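Local atomic coordinates of protease Do-like 2, chloroplastic (Arabidopsis thaliana, PDB entry 4FLN), a protein that cleaves proteins as a chloroplast serine endopeptidase, performing the primary cut of the photodamaged D1 protein of photosystem II. Residues V171-V176 and G188-A193; V214-Y219 and Y229-T234. All coordinates share one frame; numbering follows the deposited sequence.

Contact 1: V171-V176 and G188-A193; sequences VSRIEV and GIQIDA
Arg173 and Gln190 run side by side off the same face of an antiparallel beta hairpin, pointing the same way. Arg173 puts CG anti to its backbone N (chi1 -151°) and stays extended to NE; Gln190, extended beyond CG, lies along it, with Arg173 CB 3.3 Å from Gln190 CB and Arg173 CD 3.3 Å from Gln190 NE2. The amide nitrogen arrives at the edge of the guanidinium, near its plane, the two flat groups being turned 68° apart. On the reverse face, Val171 and Ile189 cross obliquely, Val171 CG1 lying 3.7 Å from Ile189 CG2; Val171 also touches Val152, and Ile189 touches Val230, on neighbouring strands. The 171-176 strand carries a classic beta bulge: Ser172 and Arg173 both oppose Gln190, whose O takes Ser172 N at 2.7 Å and Arg173 N at 3.3 Å. The return bond, Gln190 N to Arg173 O, is 2.6 Å and almost straight at 178°. Arg173 NH2 hydrogen-bonds to Gly160 O and Thr163 O of a second subunit and makes a long salt bridge, 3.7 Å, to Glu175 OE1, well out of the guanidinium plane. The guanidinium charge is thus probably met largely by the neighbour's carbonyl oxygens, the carboxylate acting through charge alone.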
loop_
_atom_site.group_PDB
_atom_site.type_symbol
_atom_site.label_atom_id
_atom_site.label_comp_id
_atom_site.label_asym_id
_atom_site.label_seq_id
_atom_site.Cartn_x
_atom_site.Cartn_y
_atom_site.Cartn_z
ATOM N N VAL B 171 -6.737 -25.605 -26.954
ATOM C CA VAL B 171 -7.591 -24.475 -27.221
ATOM C C VAL B 171 -8.610 -24.596 -26.124
ATOM O O VAL B 171 -9.341 -25.572 -26.082
ATOM C CB VAL B 171 -8.315 -24.622 -28.566
ATOM C CG1 VAL B 171 -9.505 -23.686 -28.620
ATOM C CG2 VAL B 171 -7.360 -24.360 -29.727
ATOM N N SER B 172 -8.634 -23.629 -25.215
ATOM C CA SER B 172 -9.604 -23.646 -24.127
ATOM C C SER B 172 -10.940 -23.031 -24.503
ATOM O O SER B 172 -11.990 -23.517 -24.083
ATOM C CB SER B 172 -9.044 -23.014 -22.840
ATOM O OG SER B 172 -8.206 -21.911 -23.109
ATOM N N ARG B 173 -10.889 -21.939 -25.267
ATOM C CA ARG B 173 -12.081 -21.146 -25.553
ATOM C C ARG B 173 -12.071 -20.528 -26.945
ATOM O O ARG B 173 -11.062 -19.958 -27.374
ATOM C CB ARG B 173 -12.211 -20.032 -24.514
ATOM C CG ARG B 173 -13.634 -19.604 -24.235
ATOM C CD ARG B 173 -13.705 -18.682 -23.045
ATOM N NE ARG B 173 -15.083 -18.504 -22.613
ATOM C CZ ARG B 173 -15.523 -17.460 -21.918
ATOM N NH1 ARG B 173 -14.691 -16.482 -21.573
ATOM N NH2 ARG B 173 -16.801 -17.393 -21.573
ATOM N N ILE B 174 -13.199 -20.629 -27.642
ATOM C CA ILE B 174 -13.410 -19.874 -28.874
ATOM C C ILE B 174 -14.540 -18.879 -28.661
ATOM O O ILE B 174 -15.708 -19.251 -28.594
ATOM C CB ILE B 174 -13.756 -20.792 -30.053
ATOM C CG1 ILE B 174 -12.540 -21.609 -30.460
ATOM C CG2 ILE B 174 -14.211 -19.976 -31.240
ATOM C CD1 ILE B 174 -12.906 -22.943 -31.025
ATOM N N GLU B 175 -14.184 -17.605 -28.579
ATOM C CA GLU B 175 -15.121 -16.572 -28.167
ATOM C C GLU B 175 -14.868 -15.297 -28.965
ATOM O O GLU B 175 -13.801 -15.120 -29.542
ATOM C CB GLU B 175 -14.937 -16.309 -26.671
ATOM C CG GLU B 175 -15.829 -15.241 -26.071
ATOM C CD GLU B 175 -17.272 -15.678 -25.953
ATOM O OE1 GLU B 175 -17.736 -15.878 -24.810
ATOM O OE2 GLU B 175 -17.943 -15.812 -27.000
ATOM N N VAL B 176 -15.854 -14.418 -29.026
ATOM C CA VAL B 176 -15.617 -13.075 -29.529
ATOM C C VAL B 176 -15.057 -12.205 -28.399
ATOM O O VAL B 176 -15.600 -12.196 -27.296
ATOM C CB VAL B 176 -16.910 -12.458 -30.085
ATOM C CG1 VAL B 176 -16.904 -10.952 -29.916
ATOM C CG2 VAL B 176 -17.087 -12.829 -31.534
ATOM N N GLY B 188 -11.767 -14.868 -31.408
ATOM C CA GLY B 188 -10.469 -15.112 -30.812
ATOM C C GLY B 188 -10.391 -16.501 -30.212
ATOM O O GLY B 188 -11.412 -17.072 -29.844
ATOM N N ILE B 189 -9.178 -17.039 -30.112
ATOM C CA ILE B 189 -8.956 -18.352 -29.525
ATOM C C ILE B 189 -8.233 -18.188 -28.204
ATOM O O ILE B 189 -7.212 -17.514 -28.142
ATOM C CB ILE B 189 -8.082 -19.245 -30.435
ATOM C CG1 ILE B 189 -8.698 -19.373 -31.828
ATOM C CG2 ILE B 189 -7.874 -20.624 -29.816
ATOM C CD1 ILE B 189 -7.746 -19.957 -32.851
ATOM N N GLN B 190 -8.772 -18.793 -27.148
ATOM C CA GLN B 190 -8.106 -18.838 -25.849
ATOM C C GLN B 190 -7.328 -20.138 -25.721
ATOM O O GLN B 190 -7.823 -21.203 -26.082
ATOM C CB GLN B 190 -9.135 -18.805 -24.739
ATOM C CG GLN B 190 -9.320 -17.491 -24.033
ATOM C CD GLN B 190 -10.253 -17.633 -22.837
ATOM O OE1 GLN B 190 -10.153 -18.597 -22.071
ATOM N NE2 GLN B 190 -11.164 -16.676 -22.673
ATOM N N ILE B 191 -6.112 -20.063 -25.201
ATOM C CA ILE B 191 -5.350 -21.278 -24.942
ATOM C C ILE B 191 -4.975 -21.430 -23.476
ATOM O O ILE B 191 -4.914 -20.470 -22.718
ATOM C CB ILE B 191 -4.068 -21.388 -25.809
ATOM C CG1 ILE B 191 -3.155 -20.187 -25.573
ATOM C CG2 ILE B 191 -4.411 -21.573 -27.306
ATOM C CD1 ILE B 191 -1.702 -20.575 -25.518
ATOM N N ASP B 192 -4.657 -22.662 -23.131
ATOM C CA ASP B 192 -4.523 -23.174 -21.777
ATOM C C ASP B 192 -3.131 -22.846 -21.226
ATOM O O ASP B 192 -2.751 -23.295 -20.154
ATOM C CB ASP B 192 -4.731 -24.691 -21.904
ATOM C CG ASP B 192 -4.641 -25.426 -20.606
ATOM O OD1 ASP B 192 -3.529 -25.888 -20.270
ATOM O OD2 ASP B 192 -5.688 -25.586 -19.949
ATOM N N ALA B 193 -2.347 -22.093 -21.987
ATOM C CA ALA B 193 -0.957 -21.812 -21.623
ATOM C C ALA B 193 -0.650 -20.321 -21.662
ATOM O O ALA B 193 -1.153 -19.603 -22.519
ATOM C CB ALA B 193 -0.009 -22.565 -22.550
#

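Contact 2: V214-Y219 and Y229-T234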
loop_
_atom_site.group_PDB
_atom_site.type_symbol
_atom_site.label_atom_id
_atom_site.label_comp_id
_atom_site.label_asym_id
_atom_site.label_seq_id
_atom_site.Cartn_x
_atom_site.Cartn_y
_atom_site.Cartn_z
ATOM N N VAL B 214 -2.193 -16.069 -34.600
ATOM C CA VAL B 214 -1.033 -15.307 -34.144
ATOM C C VAL B 214 -1.147 -15.078 -32.646
ATOM O O VAL B 214 -2.228 -14.759 -32.154
ATOM C CB VAL B 214 -0.950 -13.949 -34.873
ATOM C CG1 VAL B 214 0.121 -13.050 -34.259
ATOM C CG2 VAL B 214 -0.691 -14.164 -36.347
ATOM N N ALA B 215 -0.048 -15.248 -31.917
ATOM C CA ALA B 215 -0.079 -15.046 -30.467
ATOM C C ALA B 215 -0.230 -13.569 -30.167
ATOM O O ALA B 215 0.243 -12.735 -30.929
ATOM C CB ALA B 215 1.171 -15.604 -29.794
ATOM N N PHE B 216 -0.911 -13.259 -29.068
ATOM C CA PHE B 216 -1.151 -11.880 -28.667
ATOM C C PHE B 216 -0.960 -11.683 -27.162
ATOM O O PHE B 216 -1.657 -12.299 -26.359
ATOM C CB PHE B 216 -2.560 -11.459 -29.092
ATOM C CG PHE B 216 -2.987 -10.125 -28.559
ATOM C CD1 PHE B 216 -2.608 -8.957 -29.193
ATOM C CD2 PHE B 216 -3.784 -10.039 -27.424
ATOM C CE1 PHE B 216 -3.008 -7.724 -28.699
ATOM C CE2 PHE B 216 -4.188 -8.813 -26.926
ATOM C CZ PHE B 216 -3.801 -7.654 -27.565
ATOM N N GLN B 217 -0.004 -10.833 -26.792
ATOM C CA GLN B 217 0.226 -10.475 -25.397
ATOM C C GLN B 217 0.643 -9.010 -25.261
ATOM O O GLN B 217 1.578 -8.557 -25.928
ATOM C CB GLN B 217 1.297 -11.384 -24.794
ATOM C CG GLN B 217 1.664 -11.063 -23.350
ATOM C CD GLN B 217 0.511 -11.281 -22.384
ATOM O OE1 GLN B 217 -0.143 -10.329 -21.956
ATOM N NE2 GLN B 217 0.258 -12.540 -22.036
ATOM N N VAL B 218 -0.033 -8.289 -24.369
ATOM C CA VAL B 218 0.175 -6.852 -24.183
ATOM C C VAL B 218 1.589 -6.408 -23.780
ATOM O O VAL B 218 2.266 -5.723 -24.548
ATOM C CB VAL B 218 -0.837 -6.265 -23.176
ATOM C CG1 VAL B 218 -0.819 -7.059 -21.875
ATOM C CG2 VAL B 218 -0.535 -4.795 -22.917
ATOM N N TYR B 219 2.013 -6.778 -22.571
ATOM C CA TYR B 219 3.263 -6.287 -21.972
ATOM C C TYR B 219 3.092 -4.907 -21.333
ATOM O O TYR B 219 2.384 -4.750 -20.338
ATOM C CB TYR B 219 4.400 -6.265 -22.993
ATOM N N TYR B 229 -3.692 -15.682 -25.448
ATOM C CA TYR B 229 -4.631 -15.311 -26.503
ATOM C C TYR B 229 -4.060 -15.473 -27.902
ATOM O O TYR B 229 -2.867 -15.291 -28.135
ATOM C CB TYR B 229 -5.112 -13.884 -26.299
ATOM C CG TYR B 229 -5.888 -13.731 -25.028
ATOM C CD1 TYR B 229 -7.253 -13.998 -24.994
ATOM C CD2 TYR B 229 -5.260 -13.345 -23.855
ATOM C CE1 TYR B 229 -7.974 -13.870 -23.826
ATOM C CE2 TYR B 229 -5.971 -13.212 -22.685
ATOM C CZ TYR B 229 -7.328 -13.478 -22.675
ATOM O OH TYR B 229 -8.038 -13.346 -21.508
ATOM N N VAL B 230 -4.927 -15.820 -28.842
ATOM C CA VAL B 230 -4.494 -16.015 -30.216
ATOM C C VAL B 230 -5.468 -15.413 -31.210
ATOM O O VAL B 230 -6.649 -15.749 -31.214
ATOM C CB VAL B 230 -4.316 -17.509 -30.552
ATOM C CG1 VAL B 230 -3.937 -17.673 -32.018
ATOM C CG2 VAL B 230 -3.271 -18.140 -29.644
ATOM N N ILE B 231 -4.966 -14.532 -32.060
ATOM C CA ILE B 231 -5.734 -14.076 -33.203
ATOM C C ILE B 231 -5.856 -15.224 -34.208
ATOM O O ILE B 231 -4.848 -15.677 -34.755
ATOM C CB ILE B 231 -5.030 -12.897 -33.858
ATOM C CG1 ILE B 231 -4.833 -11.787 -32.824
ATOM C CG2 ILE B 231 -5.829 -12.408 -35.061
ATOM C CD1 ILE B 231 -3.598 -10.949 -33.015
ATOM N N PRO B 232 -7.089 -15.713 -34.443
ATOM C CA PRO B 232 -7.266 -16.883 -35.319
ATOM C C PRO B 232 -7.013 -16.616 -36.804
ATOM O O PRO B 232 -7.015 -15.463 -37.266
ATOM C CB PRO B 232 -8.733 -17.282 -35.098
ATOM C CG PRO B 232 -9.389 -16.065 -34.549
ATOM C CD PRO B 232 -8.340 -15.343 -33.757
ATOM N N THR B 233 -6.797 -17.707 -37.534
ATOM C CA THR B 233 -6.600 -17.682 -38.975
ATOM C C THR B 233 -7.661 -16.876 -39.718
ATOM O O THR B 233 -7.342 -16.121 -40.637
ATOM C CB THR B 233 -6.610 -19.110 -39.537
ATOM O OG1 THR B 233 -5.470 -19.805 -39.049
ATOM C CG2 THR B 233 -6.572 -19.101 -41.062
ATOM N N THR B 234 -8.921 -17.047 -39.333
ATOM C CA THR B 234 -10.014 -16.379 -40.035
ATOM C C THR B 234 -9.909 -14.852 -39.983
ATOM O O THR B 234 -10.181 -14.174 -40.972
ATOM C CB THR B 234 -11.392 -16.855 -39.540
ATOM O OG1 THR B 234 -11.614 -16.394 -38.206
ATOM C CG2 THR B 234 -11.443 -18.370 -39.534
#
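In the second barrel of the trypsin-like protease domain, strands 211-216 and 228-232 form an antiparallel hairpin; the axes of 214-216 and 229-232 approach to 4.5 Å at 142°. Val214 and Ile231 form a hydrogen-bonded pair whose branched side chains rise from one face, CB to CB 4.3 Å. Ile231 carries CG1 anti to its carbonyl carbon (chi1 -57°), and its tip reaches along the opposing strand, lying against the Phe216 stem: Ile231 CD1 comes 4.1 Å from Phe216 CB. The phenyl ring, with CG anti to the backbone N, leads away from the hairpin toward Asp122 and His91, probable members of the charge relay, so Phe216 packs beside the probable catalytic centre. Tyr229 offers that ring its CB at the edge, 4.2 Å from Phe216 CD2, while its own phenol swings off to lie against Gln190. From the other face, small Ala215 stands opposite Val230, and the bump of Val230 CG1 settles against the Val214 backbone, 3.4 Å from Val214 O. Pro232 ends the strand as N-cap of the helix that follows. Ile231 N lies in the carbonyl plane of Val214, 2.7 Å from Val214 O, with an N-H...O angle of 138°.

Overall arrangement
Contacts 1 and 2 illustrate how a closed barrel is built from hairpins in series: the 171-176/188-193 hairpin precedes the other along the chain, and their centres lie 10 Å apart in the same six-stranded antiparallel sheet. Strands 185-191 and 228-232 are neighbours there, so the second strand of each hairpin joins the two, with a probable hydrogen bond from Val230 N to Ile189 O at 2.9 Å. Pro232 packs on Gly188 and Ile189 across this seam. The barrel thus links two surroundings: contact 1 borders a second subunit of the hexamer, whereas contact 2 reaches the probable charge-relay residues and is touched by no other chain of the assembly.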